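Local coordinates for ORC1-type DNA replication protein 2 (Aeropyrum pernix, PDB 1W5S) that binds DNA and takes part in regulating DNA replication, and contains an ATP-binding AAA+ domain and a C-terminal winged-helix domain, at residues L165-E170 with I180-V185; I156-L161 with R196-Q201; T86-Y91 with E136-L141; G112-V117 with V130-V135. All blocks are in the same frame, centred on the assembly; numbering follows the deposited sequence.

Interaction 1: L165-E170 with I180-V185; sequences LRVHEE and IGFLLV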
loop_
_atom_site.group_PDB
_atom_site.type_symbol
_atom_site.label_atom_id
_atom_site.label_comp_id
_atom_site.label_asym_id
_atom_site.label_seq_id
_atom_site.Cartn_x
_atom_site.Cartn_y
_atom_site.Cartn_z
ATOM N N LEU A 165 8.999 17.846 1.397
ATOM C CA LEU A 165 9.734 16.727 1.978
ATOM C C LEU A 165 11.128 17.084 2.426
ATOM O O LEU A 165 11.707 16.339 3.178
ATOM C CB LEU A 165 9.787 15.579 1.015
ATOM C CG LEU A 165 8.790 14.449 1.100
ATOM C CD1 LEU A 165 7.714 14.530 2.145
ATOM C CD2 LEU A 165 8.247 14.083 -0.281
ATOM N N ARG A 166 11.676 18.185 1.934
ATOM C CA ARG A 166 12.844 18.773 2.544
ATOM C C ARG A 166 12.524 20.164 3.056
ATOM O O ARG A 166 13.287 21.088 2.843
ATOM C CB ARG A 166 14.040 18.867 1.608
ATOM C CG ARG A 166 14.284 17.708 0.694
ATOM C CD ARG A 166 14.249 18.178 -0.722
ATOM N NE ARG A 166 15.581 18.286 -1.330
ATOM C CZ ARG A 166 16.118 19.386 -1.868
ATOM N NH1 ARG A 166 15.469 20.551 -1.897
ATOM N NH2 ARG A 166 17.337 19.310 -2.387
ATOM N N VAL A 167 11.413 20.271 3.778
ATOM C CA VAL A 167 11.101 21.454 4.583
ATOM C C VAL A 167 12.280 22.109 5.258
ATOM O O VAL A 167 12.464 23.306 5.136
ATOM C CB VAL A 167 10.201 21.202 5.802
ATOM C CG1 VAL A 167 9.127 22.338 5.889
ATOM C CG2 VAL A 167 9.716 19.833 5.884
ATOM N N HIS A 168 13.030 21.312 5.999
ATOM C CA HIS A 168 14.087 21.821 6.891
ATOM C C HIS A 168 15.255 22.404 6.117
ATOM O O HIS A 168 15.920 23.283 6.613
ATOM C CB HIS A 168 14.534 20.737 7.850
ATOM C CG HIS A 168 13.386 20.029 8.501
ATOM N ND1 HIS A 168 12.480 20.686 9.308
ATOM C CD2 HIS A 168 12.961 18.738 8.423
ATOM C CE1 HIS A 168 11.566 19.831 9.735
ATOM N NE2 HIS A 168 11.831 18.635 9.212
ATOM N N GLU A 169 15.461 21.996 4.878
ATOM C CA GLU A 169 16.493 22.666 4.079
ATOM C C GLU A 169 16.095 24.070 3.657
ATOM O O GLU A 169 16.962 24.892 3.463
ATOM C CB GLU A 169 16.869 21.858 2.854
ATOM C CG GLU A 169 17.572 20.589 3.183
ATOM C CD GLU A 169 18.139 19.885 1.942
ATOM O OE1 GLU A 169 18.700 18.776 2.102
ATOM O OE2 GLU A 169 18.055 20.423 0.799
ATOM N N GLU A 170 14.788 24.340 3.550
ATOM C CA GLU A 170 14.278 25.588 2.909
ATOM C C GLU A 170 13.594 26.493 3.911
ATOM O O GLU A 170 13.564 27.724 3.711
ATOM C CB GLU A 170 13.212 25.286 1.847
ATOM C CG GLU A 170 13.659 24.970 0.418
ATOM C CD GLU A 170 12.422 24.549 -0.453
ATOM O OE1 GLU A 170 12.592 23.857 -1.499
ATOM O OE2 GLU A 170 11.275 24.919 -0.066
ATOM N N ILE A 180 9.346 18.193 11.715
ATOM C CA ILE A 180 8.424 17.476 10.808
ATOM C C ILE A 180 9.126 16.275 10.172
ATOM O O ILE A 180 10.145 16.434 9.519
ATOM C CB ILE A 180 7.880 18.386 9.722
ATOM C CG1 ILE A 180 7.314 19.689 10.338
ATOM C CG2 ILE A 180 6.829 17.650 8.952
ATOM C CD1 ILE A 180 7.115 20.828 9.325
ATOM N N GLY A 181 8.607 15.089 10.412
ATOM C CA GLY A 181 9.001 13.915 9.690
ATOM C C GLY A 181 7.872 13.397 8.860
ATOM O O GLY A 181 6.681 13.819 8.986
ATOM N N PHE A 182 8.206 12.469 7.968
ATOM C CA PHE A 182 7.192 11.910 7.095
ATOM C C PHE A 182 7.280 10.392 6.994
ATOM O O PHE A 182 8.368 9.807 7.028
ATOM C CB PHE A 182 7.313 12.502 5.698
ATOM C CG PHE A 182 7.214 14.005 5.629
ATOM C CD1 PHE A 182 8.315 14.794 5.789
ATOM C CD2 PHE A 182 6.033 14.617 5.299
ATOM C CE1 PHE A 182 8.191 16.168 5.701
ATOM C CE2 PHE A 182 5.946 16.028 5.206
ATOM C CZ PHE A 182 7.005 16.762 5.401
ATOM N N LEU A 183 6.099 9.771 6.873
ATOM C CA LEU A 183 5.964 8.333 6.638
ATOM C C LEU A 183 5.188 8.190 5.344
ATOM O O LEU A 183 4.010 8.526 5.328
ATOM C CB LEU A 183 5.203 7.634 7.764
ATOM C CG LEU A 183 5.594 6.187 8.148
ATOM C CD1 LEU A 183 4.603 5.524 9.049
ATOM C CD2 LEU A 183 6.000 5.284 7.014
ATOM N N LEU A 184 5.890 7.785 4.271
ATOM C CA LEU A 184 5.281 7.563 2.965
ATOM C C LEU A 184 4.805 6.134 2.918
ATOM O O LEU A 184 5.483 5.188 3.446
ATOM C CB LEU A 184 6.248 7.808 1.832
ATOM C CG LEU A 184 7.104 9.077 1.970
ATOM C CD1 LEU A 184 8.049 9.169 0.738
ATOM C CD2 LEU A 184 6.232 10.354 2.148
ATOM N N VAL A 185 3.569 6.022 2.428
ATOM C CA VAL A 185 2.926 4.768 2.189
ATOM C C VAL A 185 2.549 4.702 0.710
ATOM O O VAL A 185 1.757 5.526 0.269
ATOM C CB VAL A 185 1.700 4.617 3.075
ATOM C CG1 VAL A 185 1.061 3.333 2.778
ATOM C CG2 VAL A 185 2.112 4.603 4.547
#

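Interaction 2: I156-L161 with R196-Q201; sequences IAAEDL and REKIPQ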
loop_
_atom_site.group_PDB
_atom_site.type_symbol
_atom_site.label_atom_id
_atom_site.label_comp_id
_atom_site.label_asym_id
_atom_site.label_seq_id
_atom_site.Cartn_x
_atom_site.Cartn_y
_atom_site.Cartn_z
ATOM N N ILE A 156 0.945 18.373 -9.098
ATOM C CA ILE A 156 1.975 18.472 -8.049
ATOM C C ILE A 156 3.323 18.368 -8.730
ATOM O O ILE A 156 3.623 17.343 -9.292
ATOM C CB ILE A 156 1.881 17.315 -6.997
ATOM C CG1 ILE A 156 0.721 17.545 -6.025
ATOM C CG2 ILE A 156 3.161 17.217 -6.146
ATOM C CD1 ILE A 156 0.138 16.278 -5.429
ATOM N N ALA A 157 4.126 19.424 -8.670
ATOM C CA ALA A 157 5.458 19.451 -9.287
ATOM C C ALA A 157 6.578 18.944 -8.373
ATOM O O ALA A 157 6.471 18.944 -7.147
ATOM C CB ALA A 157 5.788 20.859 -9.743
ATOM N N ALA A 158 7.686 18.559 -9.001
ATOM C CA ALA A 158 8.859 18.061 -8.256
ATOM C C ALA A 158 9.234 19.017 -7.126
ATOM O O ALA A 158 9.553 18.619 -5.997
ATOM C CB ALA A 158 10.054 17.879 -9.198
ATOM N N GLU A 159 9.202 20.289 -7.468
ATOM C CA GLU A 159 9.592 21.351 -6.565
ATOM C C GLU A 159 8.624 21.496 -5.372
ATOM O O GLU A 159 9.038 21.886 -4.285
ATOM C CB GLU A 159 9.763 22.643 -7.377
ATOM C CG GLU A 159 9.045 23.848 -6.807
ATOM C CD GLU A 159 9.034 25.039 -7.748
ATOM O OE1 GLU A 159 8.910 26.174 -7.231
ATOM O OE2 GLU A 159 9.145 24.833 -8.993
ATOM N N ASP A 160 7.351 21.157 -5.565
ATOM C CA ASP A 160 6.386 21.082 -4.467
ATOM C C ASP A 160 6.724 19.921 -3.524
ATOM O O ASP A 160 6.699 20.066 -2.306
ATOM C CB ASP A 160 4.960 20.901 -4.995
ATOM C CG ASP A 160 4.503 22.068 -5.854
ATOM O OD1 ASP A 160 4.798 23.238 -5.489
ATOM O OD2 ASP A 160 3.843 21.819 -6.891
ATOM N N LEU A 161 7.030 18.759 -4.087
ATOM C CA LEU A 161 7.372 17.616 -3.281
ATOM C C LEU A 161 8.645 17.914 -2.497
ATOM O O LEU A 161 8.761 17.580 -1.319
ATOM C CB LEU A 161 7.531 16.397 -4.173
ATOM C CG LEU A 161 6.478 15.283 -4.289
ATOM C CD1 LEU A 161 5.110 15.578 -3.733
ATOM C CD2 LEU A 161 6.404 14.814 -5.744
ATOM N N ARG A 196 12.915 8.431 -7.643
ATOM C CA ARG A 196 14.257 8.666 -8.197
ATOM C C ARG A 196 14.207 9.535 -9.485
ATOM O O ARG A 196 15.149 10.278 -9.752
ATOM C CB ARG A 196 14.972 7.339 -8.481
ATOM C CG ARG A 196 15.578 6.653 -7.247
ATOM C CD ARG A 196 16.458 5.437 -7.619
ATOM N NE ARG A 196 15.662 4.332 -8.148
ATOM C CZ ARG A 196 15.002 3.440 -7.393
ATOM N NH1 ARG A 196 14.292 2.481 -7.983
ATOM N NH2 ARG A 196 15.029 3.500 -6.046
ATOM N N GLU A 197 13.120 9.415 -10.277
ATOM C CA GLU A 197 12.895 10.272 -11.471
ATOM C C GLU A 197 12.579 11.704 -11.032
ATOM O O GLU A 197 13.210 12.658 -11.464
ATOM C CB GLU A 197 11.737 9.760 -12.372
ATOM C CG GLU A 197 12.063 8.645 -13.357
ATOM C CD GLU A 197 10.815 8.150 -14.166
ATOM O OE1 GLU A 197 10.321 8.924 -15.045
ATOM O OE2 GLU A 197 10.344 6.987 -13.939
ATOM N N LYS A 198 11.610 11.844 -10.145
ATOM C CA LYS A 198 11.071 13.168 -9.806
ATOM C C LYS A 198 11.844 13.853 -8.693
ATOM O O LYS A 198 12.156 15.034 -8.778
ATOM C CB LYS A 198 9.609 13.014 -9.376
ATOM C CG LYS A 198 8.675 14.108 -9.817
ATOM C CD LYS A 198 7.751 13.681 -11.007
ATOM C CE LYS A 198 6.422 14.538 -11.032
ATOM N NZ LYS A 198 5.713 14.556 -9.686
ATOM N N ILE A 199 12.123 13.132 -7.621
ATOM C CA ILE A 199 12.745 13.753 -6.478
ATOM C C ILE A 199 13.894 12.912 -5.926
ATOM O O ILE A 199 13.857 12.473 -4.778
ATOM C CB ILE A 199 11.702 14.045 -5.365
ATOM C CG1 ILE A 199 10.792 12.850 -5.147
ATOM C CG2 ILE A 199 10.842 15.256 -5.735
ATOM C CD1 ILE A 199 9.980 12.976 -3.920
ATOM N N PRO A 200 14.952 12.732 -6.730
ATOM C CA PRO A 200 16.025 11.851 -6.283
ATOM C C PRO A 200 16.730 12.371 -5.034
ATOM O O PRO A 200 17.273 11.582 -4.291
ATOM C CB PRO A 200 16.970 11.838 -7.463
ATOM C CG PRO A 200 16.735 13.169 -8.156
ATOM C CD PRO A 200 15.260 13.341 -8.038
ATOM N N GLN A 201 16.703 13.678 -4.796
ATOM C CA GLN A 201 17.370 14.254 -3.639
ATOM C C GLN A 201 16.669 13.822 -2.318
ATOM O O GLN A 201 17.292 13.803 -1.250
ATOM C CB GLN A 201 17.476 15.798 -3.781
ATOM C CG GLN A 201 18.729 16.317 -4.579
ATOM C CD GLN A 201 18.556 17.749 -5.230
ATOM O OE1 GLN A 201 18.982 18.787 -4.674
ATOM N NE2 GLN A 201 17.958 17.780 -6.432
#

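Interaction 3: T86-Y91 with E136-L141; sequences TVKQAY and ENHYLL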
loop_
_atom_site.group_PDB
_atom_site.type_symbol
_atom_site.label_atom_id
_atom_site.label_comp_id
_atom_site.label_asym_id
_atom_site.label_seq_id
_atom_site.Cartn_x
_atom_site.Cartn_y
_atom_site.Cartn_z
ATOM N N THR A 86 6.002 15.310 23.194
ATOM C CA THR A 86 4.872 15.819 22.323
ATOM C C THR A 86 4.984 15.675 20.756
ATOM O O THR A 86 5.339 16.638 20.045
ATOM C CB THR A 86 4.263 17.214 22.646
ATOM O OG1 THR A 86 3.941 17.316 24.008
ATOM C CG2 THR A 86 2.890 17.370 21.952
ATOM N N VAL A 87 4.639 14.492 20.238
ATOM C CA VAL A 87 4.508 14.359 18.751
ATOM C C VAL A 87 3.074 14.276 18.268
ATOM O O VAL A 87 2.283 13.483 18.750
ATOM C CB VAL A 87 5.463 13.315 18.056
ATOM C CG1 VAL A 87 6.020 12.327 18.999
ATOM C CG2 VAL A 87 4.881 12.689 16.796
ATOM N N LYS A 88 2.743 15.191 17.357
ATOM C CA LYS A 88 1.434 15.223 16.747
ATOM C C LYS A 88 1.439 14.376 15.474
ATOM O O LYS A 88 2.503 14.164 14.844
ATOM C CB LYS A 88 1.036 16.635 16.401
ATOM C CG LYS A 88 1.107 17.553 17.583
ATOM C CD LYS A 88 -0.191 18.005 18.034
ATOM C CE LYS A 88 -0.605 19.228 17.297
ATOM N NZ LYS A 88 -1.901 19.589 17.909
ATOM N N GLN A 89 0.233 13.907 15.134
ATOM C CA GLN A 89 0.002 12.975 14.052
ATOM C C GLN A 89 -0.817 13.710 13.001
ATOM O O GLN A 89 -1.801 14.396 13.338
ATOM C CB GLN A 89 -0.771 11.769 14.568
ATOM C CG GLN A 89 -0.375 11.455 15.963
ATOM C CD GLN A 89 -1.014 10.209 16.546
ATOM O OE1 GLN A 89 -1.213 9.197 15.864
ATOM N NE2 GLN A 89 -1.292 10.264 17.847
ATOM N N ALA A 90 -0.385 13.600 11.744
ATOM C CA ALA A 90 -1.209 13.978 10.588
ATOM C C ALA A 90 -1.221 12.838 9.595
ATOM O O ALA A 90 -0.214 12.184 9.363
ATOM C CB ALA A 90 -0.709 15.232 9.949
ATOM N N TYR A 91 -2.376 12.596 9.036
ATOM C CA TYR A 91 -2.617 11.562 8.071
ATOM C C TYR A 91 -3.192 12.237 6.870
ATOM O O TYR A 91 -4.173 12.935 6.988
ATOM C CB TYR A 91 -3.655 10.554 8.616
ATOM C CG TYR A 91 -4.027 9.558 7.574
ATOM C CD1 TYR A 91 -3.147 8.540 7.237
ATOM C CD2 TYR A 91 -5.236 9.676 6.850
ATOM C CE1 TYR A 91 -3.454 7.612 6.225
ATOM C CE2 TYR A 91 -5.575 8.735 5.840
ATOM C CZ TYR A 91 -4.692 7.720 5.530
ATOM O OH TYR A 91 -4.968 6.860 4.488
ATOM N N GLU A 136 5.096 26.091 20.062
ATOM C CA GLU A 136 4.540 25.086 20.966
ATOM C C GLU A 136 5.527 24.089 21.533
ATOM O O GLU A 136 5.191 23.390 22.458
ATOM C CB GLU A 136 3.459 24.298 20.242
ATOM C CG GLU A 136 2.401 25.204 19.711
ATOM C CD GLU A 136 1.182 25.327 20.589
ATOM O OE1 GLU A 136 0.168 25.907 20.120
ATOM O OE2 GLU A 136 1.224 24.839 21.741
ATOM N N ASN A 137 6.708 24.010 20.944
ATOM C CA ASN A 137 7.624 22.934 21.172
ATOM C C ASN A 137 6.959 21.567 20.983
ATOM O O ASN A 137 6.957 20.684 21.891
ATOM C CB ASN A 137 8.254 23.062 22.552
ATOM C CG ASN A 137 9.327 22.010 22.802
ATOM O OD1 ASN A 137 9.860 21.384 21.876
ATOM N ND2 ASN A 137 9.623 21.805 24.059
ATOM N N HIS A 138 6.380 21.401 19.791
ATOM C CA HIS A 138 5.748 20.184 19.384
ATOM C C HIS A 138 6.496 19.690 18.187
ATOM O O HIS A 138 7.125 20.453 17.505
ATOM C CB HIS A 138 4.277 20.421 18.932
ATOM C CG HIS A 138 3.315 20.744 20.019
ATOM N ND1 HIS A 138 2.013 21.114 19.751
ATOM C CD2 HIS A 138 3.453 20.807 21.370
ATOM C CE1 HIS A 138 1.374 21.353 20.895
ATOM N NE2 HIS A 138 2.226 21.167 21.892
ATOM N N TYR A 139 6.346 18.386 17.929
ATOM C CA TYR A 139 6.838 17.711 16.759
ATOM C C TYR A 139 5.665 17.154 15.979
ATOM O O TYR A 139 4.666 16.787 16.577
ATOM C CB TYR A 139 7.699 16.550 17.183
ATOM C CG TYR A 139 8.940 16.981 17.901
ATOM C CD1 TYR A 139 8.954 17.093 19.260
ATOM C CD2 TYR A 139 10.090 17.311 17.194
ATOM C CE1 TYR A 139 10.064 17.540 19.916
ATOM C CE2 TYR A 139 11.217 17.683 17.831
ATOM C CZ TYR A 139 11.202 17.796 19.210
ATOM O OH TYR A 139 12.336 18.209 19.892
ATOM N N LEU A 140 5.790 17.108 14.655
ATOM C CA LEU A 140 4.743 16.586 13.783
ATOM C C LEU A 140 5.273 15.421 12.900
ATOM O O LEU A 140 6.269 15.547 12.153
ATOM C CB LEU A 140 4.210 17.721 12.900
ATOM C CG LEU A 140 3.099 17.445 11.893
ATOM C CD1 LEU A 140 1.746 17.023 12.569
ATOM C CD2 LEU A 140 2.923 18.613 11.042
ATOM N N LEU A 141 4.564 14.307 12.961
ATOM C CA LEU A 141 4.848 13.162 12.130
ATOM C C LEU A 141 3.691 13.029 11.163
ATOM O O LEU A 141 2.538 12.807 11.574
ATOM C CB LEU A 141 5.038 11.949 13.023
ATOM C CG LEU A 141 5.627 10.672 12.477
ATOM C CD1 LEU A 141 6.529 10.898 11.261
ATOM C CD2 LEU A 141 6.382 10.007 13.594
#

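Interaction 4: G112-V117 with V130-V135; sequences GYPIQV and VDNLYV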
loop_
_atom_site.group_PDB
_atom_site.type_symbol
_atom_site.label_atom_id
_atom_site.label_comp_id
_atom_site.label_asym_id
_atom_site.label_seq_id
_atom_site.Cartn_x
_atom_site.Cartn_y
_atom_site.Cartn_z
ATOM N N GLY A 112 -4.822 21.422 14.730
ATOM C CA GLY A 112 -5.584 22.352 15.535
ATOM C C GLY A 112 -4.944 23.719 15.711
ATOM O O GLY A 112 -5.465 24.547 16.413
ATOM N N TYR A 113 -3.794 23.975 15.108
ATOM C CA TYR A 113 -3.162 25.297 15.187
ATOM C C TYR A 113 -3.872 26.421 14.446
ATOM O O TYR A 113 -4.477 26.232 13.436
ATOM C CB TYR A 113 -1.744 25.238 14.653
ATOM C CG TYR A 113 -0.821 24.296 15.362
ATOM C CD1 TYR A 113 0.229 23.697 14.667
ATOM C CD2 TYR A 113 -0.925 24.044 16.724
ATOM C CE1 TYR A 113 1.139 22.874 15.283
ATOM C CE2 TYR A 113 -0.009 23.197 17.361
ATOM C CZ TYR A 113 1.027 22.604 16.611
ATOM O OH TYR A 113 1.963 21.759 17.194
ATOM N N PRO A 114 -3.783 27.645 14.955
ATOM C CA PRO A 114 -4.537 28.711 14.280
ATOM C C PRO A 114 -3.851 29.210 13.011
ATOM O O PRO A 114 -3.477 30.337 12.912
ATOM C CB PRO A 114 -4.564 29.823 15.342
ATOM C CG PRO A 114 -4.041 29.145 16.613
ATOM C CD PRO A 114 -3.095 28.147 16.147
ATOM N N ILE A 115 -3.680 28.372 12.030
ATOM C CA ILE A 115 -2.963 28.814 10.838
ATOM C C ILE A 115 -3.961 29.198 9.765
ATOM O O ILE A 115 -4.651 28.352 9.277
ATOM C CB ILE A 115 -1.987 27.713 10.353
ATOM C CG1 ILE A 115 -0.885 27.535 11.401
ATOM C CG2 ILE A 115 -1.400 28.100 9.023
ATOM C CD1 ILE A 115 -0.076 26.343 11.216
ATOM N N GLN A 116 -4.044 30.486 9.459
ATOM C CA GLN A 116 -4.624 30.985 8.210
ATOM C C GLN A 116 -4.301 30.105 6.973
ATOM O O GLN A 116 -3.135 29.852 6.625
ATOM C CB GLN A 116 -4.170 32.435 7.988
ATOM C CG GLN A 116 -5.303 33.478 8.023
ATOM C CD GLN A 116 -6.089 33.486 6.704
ATOM O OE1 GLN A 116 -7.141 34.153 6.563
ATOM N NE2 GLN A 116 -5.586 32.734 5.732
ATOM N N VAL A 117 -5.364 29.616 6.351
ATOM C CA VAL A 117 -5.306 28.629 5.299
ATOM C C VAL A 117 -6.113 29.129 4.102
ATOM O O VAL A 117 -5.705 28.942 2.971
ATOM C CB VAL A 117 -5.820 27.269 5.825
ATOM C CG1 VAL A 117 -6.372 26.461 4.751
ATOM C CG2 VAL A 117 -4.678 26.465 6.516
ATOM N N VAL A 130 5.863 25.582 10.524
ATOM C CA VAL A 130 7.158 25.483 11.150
ATOM C C VAL A 130 7.249 26.408 12.392
ATOM O O VAL A 130 7.767 26.012 13.460
ATOM C CB VAL A 130 8.306 25.733 10.089
ATOM C CG1 VAL A 130 9.650 26.023 10.736
ATOM C CG2 VAL A 130 8.435 24.498 9.176
ATOM N N ASP A 131 6.703 27.611 12.271
ATOM C CA ASP A 131 6.709 28.503 13.370
ATOM C C ASP A 131 5.809 28.043 14.533
ATOM O O ASP A 131 6.202 28.160 15.680
ATOM C CB ASP A 131 6.402 29.936 12.907
ATOM C CG ASP A 131 7.246 30.979 13.664
ATOM O OD1 ASP A 131 8.500 30.858 13.637
ATOM O OD2 ASP A 131 6.664 31.890 14.300
ATOM N N ASN A 132 4.638 27.477 14.272
ATOM C CA ASN A 132 3.777 27.028 15.402
ATOM C C ASN A 132 4.366 25.882 16.214
ATOM O O ASN A 132 4.185 25.796 17.431
ATOM C CB ASN A 132 2.384 26.580 14.928
ATOM C CG ASN A 132 1.401 27.689 14.948
ATOM O OD1 ASN A 132 0.736 27.918 15.949
ATOM N ND2 ASN A 132 1.325 28.427 13.838
ATOM N N LEU A 133 5.036 25.001 15.514
ATOM C CA LEU A 133 5.691 23.849 16.102
ATOM C C LEU A 133 6.839 24.325 17.008
ATOM O O LEU A 133 7.069 23.787 18.107
ATOM C CB LEU A 133 6.236 22.971 14.954
ATOM C CG LEU A 133 5.665 21.622 14.416
ATOM C CD1 LEU A 133 4.332 21.118 14.949
ATOM C CD2 LEU A 133 5.729 21.605 12.871
ATOM N N TYR A 134 7.601 25.308 16.545
ATOM C CA TYR A 134 8.557 25.973 17.441
ATOM C C TYR A 134 7.824 26.630 18.596
ATOM O O TYR A 134 8.111 26.351 19.746
ATOM C CB TYR A 134 9.406 27.006 16.692
ATOM C CG TYR A 134 10.138 27.944 17.603
ATOM C CD1 TYR A 134 11.173 27.482 18.412
ATOM C CD2 TYR A 134 9.779 29.266 17.690
ATOM C CE1 TYR A 134 11.834 28.324 19.246
ATOM C CE2 TYR A 134 10.440 30.144 18.533
ATOM C CZ TYR A 134 11.469 29.684 19.300
ATOM O OH TYR A 134 12.103 30.498 20.161
ATOM N N VAL A 135 6.873 27.498 18.323
ATOM C CA VAL A 135 6.206 28.175 19.442
ATOM C C VAL A 135 5.702 27.179 20.515
ATOM O O VAL A 135 5.901 27.382 21.723
ATOM C CB VAL A 135 5.055 29.112 18.958
ATOM C CG1 VAL A 135 4.122 29.530 20.125
ATOM C CG2 VAL A 135 5.660 30.357 18.275
#

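Interaction 1: L165-E170 with I180-V185
Leu165, Val167 and His168 pack against Ile180, Phe182 and Leu184 in a buried, mainly apolar contact between the sheet of the AAA+ domain and the helical layer on one side of it, with one hydrogen bond at its edge. The last residue of helix 158-165 and the short, weakly bonded helix 167-170 supply one side, and strand 180-186 supplies the other.

The Phe182 ring is gripped from two directions. Leu165 CD1 sits almost squarely over one face, 3.5 Å from the ring centroid and 11° off the normal, which is a CH-pi contact. Val167 CG2 comes in the ring plane against the edge, 4.0 Å from Phe182 CE1. Phe182 CG lies anti to its own carbonyl carbon (chi1 -57°), a rotation that brings the ring beneath the leucine methyl. More loosely, Val167 CG1 approaches Ile180 CD1 at 4.3 Å, and Leu165 CD1 also reaches Leu184 CD2.

His168 closes the row with a polar contact. Its NE2 donates to Ile180 O over 2.8 Å with an N-H...O angle of 171°; the donor lies in the carbonyl plane, on a lone pair, and the oxygen lies close to the imidazole plane. Val142 of the adjoining strand 139-145 touches both Ile180 and Phe182, and Val130 of helix 122-136 touches Val167 and Ile180.

Because a carbonyl oxygen can only accept, the bond implies a proton on NE2, and it probably restrains the imidazole's rotation, while methyl groups on a face and an edge limit how far the Phe182 ring can turn.

Interaction 2: I156-L161 with R196-Q201
Apolar packing brings Leu161 and Ala158, in the first turn of helix 158-165 of the AAA+ domain, against Ile199 at the break between helices 190-198 and 200-203, the first of which follows strand 180-186 in the chain; the contact lies away from the ATP site. Ile199 CG2 does the touching: it lies 3.8 Å from Leu161 CB and, less closely, 4.4 Å from Ala158 CB. With CG1 between backbone N and carbonyl carbon (chi1 45°), it is the CG2 branch that faces Leu161 and the Ala158 carbonyl.

Contacts between methyl groups and backbone carbonyls add to this. Ala158 CB rests 3.6 Å from Lys198 O, and Ala158 O is equally near Ile199 CG2, which fits the close backbone approach of 5.6 Å between Ala158 CA and Lys198 CA.

The lysine makes the charged part. Bent at chi2 and chi4, the Lys198 chain crosses Leu161 at about a right angle and brings NZ within 4.0 Å of Leu161 CD2. NZ is hydrogen-bonded to Leu151 O, at the end of helix 148-151, with Ile156 O a longer 3.5 Å away.

With no hydrogen bond joining the two segments, shape and apolar surface hold the helices here; the ammonium, satisfied by Leu151 O, probably gains some electrostatic favour from the Ile156 carbonyl.

Interaction 3: T86-Y91 with E136-L141
Thr86 CG2 lies over one face of the His138 ring, offset toward the rim, 3.9 Å from the centroid in a CH-pi contact, while Glu136 CB covers the centre of the opposite face. The threonine methyl is anti to the backbone N, which turns it to the imidazole. Lys88 CE approaches the same ring obliquely, 4.1 Å from His138 ND1, an atom hydrogen-bonded to Tyr113 OH; Lys88 NZ bonds to Thr111 O. At the edge of the Tyr139 ring, in its plane, is Thr86 O. With an alanine at His138, the Thr86 methyl is likely to lose its aromatic partner and Tyr113 OH its imidazole mate.

Beyond the rings the strands pair in parallel, Val87 with Tyr139, Lys88 with Leu140 and Gln89 with Leu141. Four backbone bonds join them: Tyr139 N to Thr86 O (2.9 Å), Lys88 N to Tyr139 O (2.6 Å), Leu141 N to Lys88 O (2.8 Å) and Ala90 N to Leu141 O (3.0 Å). Val87 CG2 and Leu141 CB pack at 3.8 Å on one face of the sheet; on the other, Leu140 CD1 meets Ala90 CB at 4.0 Å.

Strand 87-93 is outermost in the five-stranded parallel sheet of the AAA+ domain and strand 139-145 continues it inward to 180-186. Helix 65-82 touches Val87 and Gln89, whereas helices 100-111 and 122-136 cover Leu140.

Interaction 4: G112-V117 with V130-V135
The turn that follows helix 100-111 folds back on helix 122-136, with Pro114 at the centre of an inverse gamma turn in which Ile115 N bonds to Tyr113 O at 2.7 Å. Tyr113 and Asn132 carry the contact. Asn132 CB stands over one face of the tyrosine ring, 4.0 Å from its centroid and 27° off the normal, a CH-pi contact; the two side chains run past each other in opposite directions, with ring and amide planes 15° apart. Leu133 CD1 meets the ring at its edge, in plane, 3.7 Å from Tyr113 CE1.

These pieces belong to the helical connection between strands 87-93 and 139-145 of the AAA+ domain's parallel sheet, and the tyrosine reaches the residue just before strand 139-145 through the bond of Tyr113 OH with His138 ND1. A leucine in place of Tyr113 has no hydroxyl and no ring, and is likely to leave His138 ND1 without this mate and Asn132 CB without an aromatic face.

The asparagine amide lies against the turn: Asn132 OD1 is 3.8 Å from Pro114 CD, and Asn132 ND2 is 3.4 Å from Ile115 CG1. Neither is a hydrogen bond; ND2 donates instead to Ala128 O, one turn earlier in its own helix.

Interactions 1 and 3 meet on neighbouring strands of one sheet, where Gly181 N probably bonds to Leu140 O. Interaction 3 is strand pairing by backbone bonds, partly buried; interaction 1 is buried packing of side chains against the sheet. Interaction 4, partly buried, touches both: Leu133 and Val130 press on Ile180, and Leu133 O probably accepts a bond from His138 N. Along the chain, interaction 4 is nested within the loop closed by interaction 3, as interaction 1 is within that of interaction 2. Interaction 2 is a mostly buried helix contact without cross-segment hydrogen bonds, meeting interaction 1 where Ile199 approaches Leu165, but about 13 Å (nearest atoms) from interaction 3.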